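Long-range contacts in 2-hydroxyhepta-2,4-diene-1, 7-dioateisomerase (Mycobacterium abscessus, PDB 3R6O), which binds magnesium and probably acts as a 2-hydroxyhepta-2,4-diene-1,7-dioate isomerase of the fumarylacetoacetate hydrolase (FAH) family: residues G110-T115 with D256-F261; T137-P142 with T218-G223; D239-I244 with E305-K310. All blocks are in the same frame, centred on the assembly; numbering follows the deposited sequence.

Contact 1: G110-T115 with D256-F261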
loop_
_atom_site.group_PDB
_atom_site.type_symbol
_atom_site.label_atom_id
_atom_site.label_comp_id
_atom_site.label_asym_id
_atom_site.label_seq_id
_atom_site.Cartn_x
_atom_site.Cartn_y
_atom_site.Cartn_z
ATOM N N GLY A 110 7.743 2.044 13.084
ATOM C CA GLY A 110 8.314 1.342 14.228
ATOM C C GLY A 110 9.387 2.137 14.920
ATOM O O GLY A 110 10.071 2.940 14.298
ATOM N N PHE A 111 9.532 1.904 16.231
ATOM C CA PHE A 111 10.585 2.490 17.019
ATOM C C PHE A 111 10.593 4.015 17.011
ATOM O O PHE A 111 11.669 4.626 16.948
ATOM C CB PHE A 111 11.939 1.951 16.544
ATOM C CG PHE A 111 11.936 0.450 16.342
ATOM C CD1 PHE A 111 11.621 -0.388 17.398
ATOM C CD2 PHE A 111 12.227 -0.105 15.095
ATOM C CE1 PHE A 111 11.595 -1.776 17.237
ATOM C CE2 PHE A 111 12.221 -1.479 14.909
ATOM C CZ PHE A 111 11.900 -2.326 15.977
ATOM N N ASN A 112 9.421 4.626 17.126
ATOM C CA ASN A 112 9.364 6.078 17.208
ATOM C C ASN A 112 9.072 6.604 18.618
ATOM O O ASN A 112 8.779 7.783 18.800
ATOM C CB ASN A 112 8.401 6.660 16.197
ATOM C CG ASN A 112 8.629 8.171 16.002
ATOM O OD1 ASN A 112 9.769 8.641 16.053
ATOM N ND2 ASN A 112 7.549 8.919 15.810
ATOM N N TYR A 113 9.127 5.702 19.589
ATOM C CA TYR A 113 9.068 6.045 20.988
ATOM C C TYR A 113 10.251 5.311 21.637
ATOM O O TYR A 113 10.628 4.232 21.187
ATOM C CB TYR A 113 7.754 5.580 21.609
ATOM C CG TYR A 113 6.561 6.456 21.313
ATOM C CD1 TYR A 113 6.095 7.410 22.237
ATOM C CD2 TYR A 113 5.918 6.370 20.097
ATOM C CE1 TYR A 113 4.964 8.245 21.919
ATOM C CE2 TYR A 113 4.806 7.189 19.781
ATOM C CZ TYR A 113 4.345 8.117 20.694
ATOM O OH TYR A 113 3.226 8.917 20.350
ATOM N N PRO A 114 10.819 5.875 22.691
ATOM C CA PRO A 114 11.906 5.207 23.449
ATOM C C PRO A 114 11.530 3.936 24.215
ATOM O O PRO A 114 12.352 3.023 24.348
ATOM C CB PRO A 114 12.342 6.274 24.444
ATOM C CG PRO A 114 11.327 7.348 24.405
ATOM C CD PRO A 114 10.608 7.274 23.121
ATOM N N THR A 115 10.305 3.879 24.724
ATOM C CA THR A 115 9.842 2.736 25.523
ATOM C C THR A 115 9.349 1.611 24.633
ATOM O O THR A 115 9.034 0.520 25.118
ATOM C CB THR A 115 8.741 3.167 26.526
ATOM O OG1 THR A 115 7.648 3.780 25.816
ATOM C CG2 THR A 115 9.337 4.148 27.529
ATOM N N ASP A 256 6.828 12.399 23.544
ATOM C CA ASP A 256 7.885 11.398 23.661
ATOM C C ASP A 256 8.286 10.809 22.324
ATOM O O ASP A 256 9.149 9.917 22.250
ATOM C CB ASP A 256 7.466 10.306 24.643
ATOM C CG ASP A 256 7.420 10.824 26.070
ATOM O OD1 ASP A 256 8.446 11.431 26.487
ATOM O OD2 ASP A 256 6.388 10.642 26.767
ATOM N N MET A 257 7.670 11.302 21.252
ATOM C CA MET A 257 8.064 10.843 19.934
ATOM C C MET A 257 9.510 11.258 19.646
ATOM O O MET A 257 9.917 12.397 19.819
ATOM C CB MET A 257 7.121 11.367 18.876
ATOM C CG MET A 257 5.695 10.844 18.982
ATOM S SD MET A 257 4.553 11.949 18.100
ATOM C CE MET A 257 4.800 11.418 16.434
ATOM N N THR A 258 10.290 10.286 19.212
ATOM C CA THR A 258 11.654 10.534 18.766
ATOM C C THR A 258 11.579 11.486 17.569
ATOM O O THR A 258 12.249 12.509 17.519
ATOM C CB THR A 258 12.272 9.217 18.311
ATOM O OG1 THR A 258 12.319 8.313 19.413
ATOM C CG2 THR A 258 13.643 9.428 17.713
ATOM N N LEU A 259 10.726 11.146 16.617
ATOM C CA LEU A 259 10.401 12.063 15.548
ATOM C C LEU A 259 9.002 12.624 15.765
ATOM O O LEU A 259 8.011 11.883 15.677
ATOM C CB LEU A 259 10.451 11.324 14.228
ATOM C CG LEU A 259 11.813 10.803 13.789
ATOM C CD1 LEU A 259 11.652 10.253 12.363
ATOM C CD2 LEU A 259 12.852 11.925 13.818
ATOM N N GLY A 260 8.909 13.933 15.981
ATOM C CA GLY A 260 7.598 14.601 16.063
ATOM C C GLY A 260 6.818 14.555 14.763
ATOM O O GLY A 260 7.373 14.208 13.693
ATOM N N PHE A 261 5.535 14.911 14.838
ATOM C CA PHE A 261 4.635 14.898 13.645
ATOM C C PHE A 261 5.238 15.515 12.372
ATOM O O PHE A 261 5.185 14.915 11.278
ATOM C CB PHE A 261 3.297 15.595 13.940
ATOM C CG PHE A 261 2.385 14.821 14.846
ATOM C CD1 PHE A 261 1.836 13.577 14.434
ATOM C CD2 PHE A 261 2.057 15.310 16.097
ATOM C CE1 PHE A 261 0.989 12.871 15.285
ATOM C CE2 PHE A 261 1.204 14.616 16.944
ATOM C CZ PHE A 261 0.666 13.391 16.543
HETATM O O HOH W 1 13.083 5.957 18.592
#
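Asn112 joins two loops here: its side-chain amide bonds the backbone of Leu259, and its backbone O takes Thr258 N. The first loop follows strand 106-110, and the second leads into helix 261-269. The amide of Asn112 makes two bonds with one residue. Its OD1 accepts the backbone N of Leu259 at 2.7 Å, and its ND2 donates to Leu259 O at 3.0 Å. The ND2 bond is nearly straight (172°) and lies in the plane of both groups, on a lone pair of the carbonyl. CG of Asn112 stands anti to the backbone N (chi1 -164°), which carries the amide across to the second loop. The third bond, from Thr258 N to Asn112 O, is 3.0 Å long, with the donor well above the carbonyl plane. A water joins Phe111 O to Thr258 OG1.

Tyr113 adds an apolar part. CG of Met257 lies 3.5 Å from Tyr113 CZ and meets the ring obliquely. The methyl end of Met257 then bends away, and CE lies above one face of the Phe261 ring, toward its rim. Pro114 CD packs on Asp256 O at 3.1 Å.

ND2 of Asn112 also donates to Thr282 O, outside the two segments. Both ends of the buried amide are therefore bonded, which fixes which way OD1 and ND2 face.

Contact 2: T137-P142 with T218-G223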
loop_
_atom_site.group_PDB
_atom_site.type_symbol
_atom_site.label_atom_id
_atom_site.label_comp_id
_atom_site.label_asym_id
_atom_site.label_seq_id
_atom_site.Cartn_x
_atom_site.Cartn_y
_atom_site.Cartn_z
ATOM N N THR A 137 -6.323 -2.929 3.024
ATOM C CA THR A 137 -7.520 -3.728 3.368
ATOM C C THR A 137 -7.496 -4.229 4.822
ATOM O O THR A 137 -8.356 -5.020 5.211
ATOM C CB THR A 137 -7.720 -4.894 2.425
ATOM O OG1 THR A 137 -6.541 -5.697 2.363
ATOM C CG2 THR A 137 -8.099 -4.362 1.000
ATOM N N SER A 138 -6.460 -3.842 5.578
ATOM C CA SER A 138 -6.442 -4.037 7.014
ATOM C C SER A 138 -7.320 -3.009 7.759
ATOM O O SER A 138 -7.656 -3.237 8.931
ATOM C CB SER A 138 -5.029 -4.001 7.595
ATOM O OG SER A 138 -4.398 -2.731 7.476
ATOM N N ILE A 139 -7.631 -1.885 7.088
ATOM C CA ILE A 139 -8.330 -0.763 7.699
ATOM C C ILE A 139 -9.664 -1.244 8.229
ATOM O O ILE A 139 -10.343 -2.089 7.601
ATOM C CB ILE A 139 -8.580 0.398 6.691
ATOM C CG1 ILE A 139 -7.289 1.170 6.440
ATOM C CG2 ILE A 139 -9.788 1.328 7.139
ATOM C CD1 ILE A 139 -6.773 2.043 7.630
ATOM N N SER A 140 -10.004 -0.703 9.386
ATOM C CA SER A 140 -11.115 -1.153 10.179
ATOM C C SER A 140 -11.629 -0.025 11.039
ATOM O O SER A 140 -10.955 0.998 11.233
ATOM C CB SER A 140 -10.669 -2.279 11.109
ATOM O OG SER A 140 -11.753 -3.131 11.275
ATOM N N GLY A 141 -12.806 -0.239 11.599
ATOM C CA GLY A 141 -13.507 0.809 12.333
ATOM C C GLY A 141 -13.255 0.808 13.823
ATOM O O GLY A 141 -12.669 -0.121 14.360
ATOM N N PRO A 142 -13.761 1.823 14.523
ATOM C CA PRO A 142 -13.465 2.011 15.952
ATOM C C PRO A 142 -14.173 1.100 16.931
ATOM O O PRO A 142 -13.878 1.164 18.128
ATOM C CB PRO A 142 -13.952 3.437 16.195
ATOM C CG PRO A 142 -15.070 3.566 15.243
ATOM C CD PRO A 142 -14.544 2.955 14.002
ATOM N N THR A 218 -8.730 -6.371 9.564
ATOM C CA THR A 218 -8.960 -5.946 10.953
ATOM C C THR A 218 -7.707 -5.472 11.684
ATOM O O THR A 218 -7.826 -5.001 12.829
ATOM C CB THR A 218 -9.719 -6.967 11.835
ATOM O OG1 THR A 218 -8.851 -8.003 12.330
ATOM C CG2 THR A 218 -10.901 -7.586 11.125
ATOM N N PHE A 219 -6.524 -5.605 11.055
ATOM C CA PHE A 219 -5.263 -5.227 11.705
ATOM C C PHE A 219 -4.949 -3.709 11.747
ATOM O O PHE A 219 -3.938 -3.308 12.332
ATOM C CB PHE A 219 -4.075 -5.992 11.094
ATOM C CG PHE A 219 -3.913 -7.403 11.587
ATOM C CD1 PHE A 219 -4.979 -8.139 12.070
ATOM C CD2 PHE A 219 -2.664 -8.002 11.542
ATOM C CE1 PHE A 219 -4.790 -9.445 12.528
ATOM C CE2 PHE A 219 -2.473 -9.306 11.977
ATOM C CZ PHE A 219 -3.530 -10.026 12.455
ATOM N N CYS A 220 -5.791 -2.866 11.163
ATOM C CA CYS A 220 -5.614 -1.400 11.290
ATOM C C CYS A 220 -6.898 -0.680 11.691
ATOM O O CYS A 220 -7.469 0.109 10.914
ATOM C CB CYS A 220 -5.034 -0.780 10.021
ATOM S SG CYS A 220 -4.293 0.868 10.313
ATOM N N PRO A 221 -7.392 -0.956 12.904
ATOM C CA PRO A 221 -8.464 -0.154 13.456
ATOM C C PRO A 221 -8.143 1.346 13.432
ATOM O O PRO A 221 -7.018 1.739 13.704
ATOM C CB PRO A 221 -8.584 -0.659 14.898
ATOM C CG PRO A 221 -7.981 -2.000 14.900
ATOM C CD PRO A 221 -6.932 -1.969 13.853
ATOM N N THR A 222 -9.141 2.163 13.103
ATOM C CA THR A 222 -8.999 3.632 13.031
ATOM C C THR A 222 -10.292 4.319 13.484
ATOM O O THR A 222 -11.384 3.720 13.432
ATOM C CB THR A 222 -8.733 4.106 11.572
ATOM O OG1 THR A 222 -9.846 3.764 10.729
ATOM C CG2 THR A 222 -7.469 3.496 11.008
ATOM N N GLY A 223 -10.173 5.585 13.903
ATOM C CA GLY A 223 -11.333 6.359 14.364
ATOM C C GLY A 223 -11.413 6.440 15.886
ATOM O O GLY A 223 -10.512 5.983 16.601
HETATM O O HOH W 2 -9.807 -4.833 7.591
#
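A short parallel pair of strands, 139-140 with 220-221, forms this buried contact. Ile139 pairs with Cys220, and Ser140 with Pro221. Cys220 N donates to Ser138 O at 2.9 Å. The return bond, from Ser140 N to Cys220 O, is weak. Thr222 N then donates to Ser140 O at 2.9 Å. The donors Cys220 N and Thr222 N both sit above the carbonyl planes they address. Pro221 has no N-H to give, but its CA approaches Ser140 O at 3.5 Å.

Side chains of Ile139 and Cys220 share one face of the pair. CD1 of Ile139 reaches SG of Cys220 at 3.8 Å and CG2 of Thr222 at 3.7 Å. The sulfur gets there because SG is anti to the backbone N of Cys220 (chi1 -161°). Near the start of the pair, OG of Ser138 lies against CB of Cys220 at 3.3 Å, while its hydrogen bond goes to Ser135 O. Farther along, CD of Pro142 rests on Thr222 O at 3.3 Å. A water accepts from Thr218 N and donates to Thr137 O and Ile139 O, so it bridges the two segments where the strands begin.

Ser140 and Pro221 direct their side chains to the other face. Pro221 packs there on Met314 and Leu316 of strand 312-320 and on Ile190 of strand 181-192. The side chain of Phe219 is about 6 Å from that of the magnesium ligand Asp189. Backbone bonds tie Pro221 to Asn188 and Gly223 to Leu186, while Pro142 bonds to Arg315. The pair is thus tied to strands 181-192 and 312-320.

Contact 3: D239-I244 with E305-K310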
loop_
_atom_site.group_PDB
_atom_site.type_symbol
_atom_site.label_atom_id
_atom_site.label_comp_id
_atom_site.label_asym_id
_atom_site.label_seq_id
_atom_site.Cartn_x
_atom_site.Cartn_y
_atom_site.Cartn_z
ATOM N N ASP A 239 -2.497 13.004 24.355
ATOM C CA ASP A 239 -2.201 12.010 25.389
ATOM C C ASP A 239 -3.151 10.872 25.173
ATOM O O ASP A 239 -4.330 11.088 24.963
ATOM C CB ASP A 239 -2.396 12.598 26.781
ATOM C CG ASP A 239 -1.405 13.710 27.081
ATOM O OD1 ASP A 239 -0.174 13.511 26.870
ATOM O OD2 ASP A 239 -1.854 14.790 27.511
ATOM N N PHE A 240 -2.661 9.644 25.210
ATOM C CA PHE A 240 -3.518 8.534 24.816
ATOM C C PHE A 240 -3.238 7.296 25.657
ATOM O O PHE A 240 -2.120 7.109 26.143
ATOM C CB PHE A 240 -3.366 8.251 23.309
ATOM C CG PHE A 240 -1.932 8.077 22.861
ATOM C CD1 PHE A 240 -1.396 6.824 22.722
ATOM C CD2 PHE A 240 -1.100 9.178 22.664
ATOM C CE1 PHE A 240 -0.072 6.650 22.322
ATOM C CE2 PHE A 240 0.259 9.016 22.287
ATOM C CZ PHE A 240 0.766 7.756 22.127
ATOM N N GLU A 241 -4.239 6.436 25.796
ATOM C CA GLU A 241 -4.068 5.207 26.539
ATOM C C GLU A 241 -4.795 4.040 25.921
ATOM O O GLU A 241 -5.817 4.204 25.286
ATOM C CB GLU A 241 -4.522 5.404 27.983
ATOM C CG GLU A 241 -6.034 5.314 28.187
ATOM C CD GLU A 241 -6.422 5.322 29.658
ATOM O OE1 GLU A 241 -5.712 5.969 30.457
ATOM O OE2 GLU A 241 -7.429 4.665 30.004
ATOM N N LEU A 242 -4.248 2.847 26.133
ATOM C CA LEU A 242 -4.891 1.621 25.753
ATOM C C LEU A 242 -5.014 0.689 26.967
ATOM O O LEU A 242 -4.049 0.517 27.734
ATOM C CB LEU A 242 -4.078 0.969 24.628
ATOM C CG LEU A 242 -4.615 -0.336 24.045
ATOM C CD1 LEU A 242 -4.284 -0.480 22.531
ATOM C CD2 LEU A 242 -4.115 -1.584 24.849
ATOM N N ARG A 243 -6.219 0.148 27.144
ATOM C CA ARG A 243 -6.570 -0.788 28.177
ATOM C C ARG A 243 -7.116 -2.041 27.515
ATOM O O ARG A 243 -7.629 -1.998 26.412
ATOM C CB ARG A 243 -7.665 -0.239 29.119
ATOM C CG ARG A 243 -7.357 1.104 29.675
ATOM C CD ARG A 243 -8.432 1.633 30.622
ATOM N NE ARG A 243 -7.926 2.803 31.333
ATOM C CZ ARG A 243 -7.374 2.798 32.549
ATOM N NH1 ARG A 243 -7.277 1.679 33.289
ATOM N NH2 ARG A 243 -6.936 3.942 33.043
ATOM N N ILE A 244 -7.019 -3.151 28.223
ATOM C CA ILE A 244 -7.630 -4.405 27.813
ATOM C C ILE A 244 -8.421 -4.918 28.993
ATOM O O ILE A 244 -7.870 -5.082 30.075
ATOM C CB ILE A 244 -6.601 -5.408 27.361
ATOM C CG1 ILE A 244 -5.986 -4.945 26.030
ATOM C CG2 ILE A 244 -7.282 -6.835 27.203
ATOM C CD1 ILE A 244 -4.792 -5.821 25.557
ATOM N N GLU A 305 -9.717 -1.255 24.718
ATOM C CA GLU A 305 -10.278 0.069 24.922
ATOM C C GLU A 305 -9.150 1.093 24.795
ATOM O O GLU A 305 -8.206 1.092 25.597
ATOM C CB GLU A 305 -10.958 0.169 26.307
ATOM C CG GLU A 305 -12.055 -0.860 26.549
ATOM C CD GLU A 305 -11.746 -1.878 27.672
ATOM O OE1 GLU A 305 -10.639 -1.892 28.233
ATOM O OE2 GLU A 305 -12.621 -2.695 27.976
ATOM N N ALA A 306 -9.246 1.953 23.791
ATOM C CA ALA A 306 -8.264 2.962 23.500
ATOM C C ALA A 306 -8.955 4.301 23.568
ATOM O O ALA A 306 -10.125 4.427 23.177
ATOM C CB ALA A 306 -7.607 2.727 22.111
ATOM N N HIS A 307 -8.247 5.288 24.102
ATOM C CA HIS A 307 -8.846 6.577 24.422
ATOM C C HIS A 307 -7.843 7.696 24.233
ATOM O O HIS A 307 -6.660 7.586 24.610
ATOM C CB HIS A 307 -9.364 6.584 25.893
ATOM C CG HIS A 307 -9.460 7.951 26.494
ATOM N ND1 HIS A 307 -10.530 8.793 26.268
ATOM C CD2 HIS A 307 -8.605 8.635 27.295
ATOM C CE1 HIS A 307 -10.326 9.937 26.898
ATOM N NE2 HIS A 307 -9.160 9.867 27.522
ATOM N N SER A 308 -8.319 8.785 23.650
ATOM C CA SER A 308 -7.602 10.032 23.644
ATOM C C SER A 308 -8.661 11.142 23.814
ATOM O O SER A 308 -9.804 11.025 23.333
ATOM C CB SER A 308 -6.742 10.111 22.381
ATOM O OG SER A 308 -6.409 11.426 21.996
ATOM N N ALA A 309 -8.338 12.181 24.564
ATOM C CA ALA A 309 -9.349 13.194 24.867
ATOM C C ALA A 309 -9.897 13.849 23.580
ATOM O O ALA A 309 -11.091 14.133 23.485
ATOM C CB ALA A 309 -8.788 14.255 25.830
ATOM N N LYS A 310 -9.043 14.082 22.591
ATOM C CA LYS A 310 -9.485 14.811 21.404
ATOM C C LYS A 310 -9.870 13.899 20.262
ATOM O O LYS A 310 -10.536 14.326 19.322
ATOM C CB LYS A 310 -8.423 15.802 20.928
ATOM C CG LYS A 310 -8.296 17.014 21.822
ATOM C CD LYS A 310 -7.220 17.969 21.314
ATOM C CE LYS A 310 -5.789 17.482 21.616
ATOM N NZ LYS A 310 -4.811 18.637 21.567
HETATM O O HOH W 3 -6.303 12.116 26.439
HETATM O O HOH W 4 -8.557 3.394 27.420
#
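Glu305 O is gripped by two donors. Arg243 N gives it a nearly straight bond of 2.7 Å (170°) in the carbonyl plane. A water adds a second bond at 3.0 Å to Glu305 O and also donates to Glu241 OE2. This water thus joins the backbone of one strand to a side chain of the other. Glu305 N answers with a bond to Arg243 O at 2.8 Å, which closes the hydrogen-bonded pair of Arg243 and Glu305. Two residues along, Glu241 and His307 form the next such pair. Each N donates to the other's O, close to the C=O direction.

Glu241, Arg243, Glu305 and His307 put their side chains on one face. OE1 of Glu305 lies alongside CB of Arg243 at 3.5 Å and accepts from Gly246 N. The Glu305 chain is bent at chi2 (115°), which turns the carboxylate back toward the neighbouring strand. NE of Arg243 forms a salt bridge with Glu241 OE2 in its own strand, modelled so short that its exact geometry is doubtful. NH1 of Arg243 bonds to Gly246 O. CG of Glu241 meets the edge of the His307 ring, near its plane.

On the other face Phe240, Leu242, Ala306 and Ser308 are buried. CB of Phe240 touches CB of Ser308 at 4.0 Å. Phe240 and Ala306 both pack on Ile159 of strand 155-165, and Leu242 on Tyr157.

The axes of segments 239-244 and 305-308 run at 165° to each other and come within 4.6 Å. This is antiparallel pairing of neighbouring strands in a mixed sheet, with a polar face and a mostly apolar face that packs on the strand carrying the magnesium ligand Glu160.

Contacts 1 and 3 touch directly: Tyr113 OH lies 3.2 Å from Phe240 CZ. Their centres are about 17 Å apart, and their segments alternate along the chain. Contact 2 is nested inside the loop closed by contact 1 and touches neither of the others. Its nearest atoms are about 7 Å from contact 3 and about 12 Å from contact 1. All three lie near the magnesium site, but its ligands Glu160 and Asp189 lie outside their segments. The side chain of Asn112 is about 8 Å from the metal, that of Cys220 about 9 Å and that of Phe240 about 11 Å. Tyr113 and Phe240 each have side chains about 6 Å from that of Glu160.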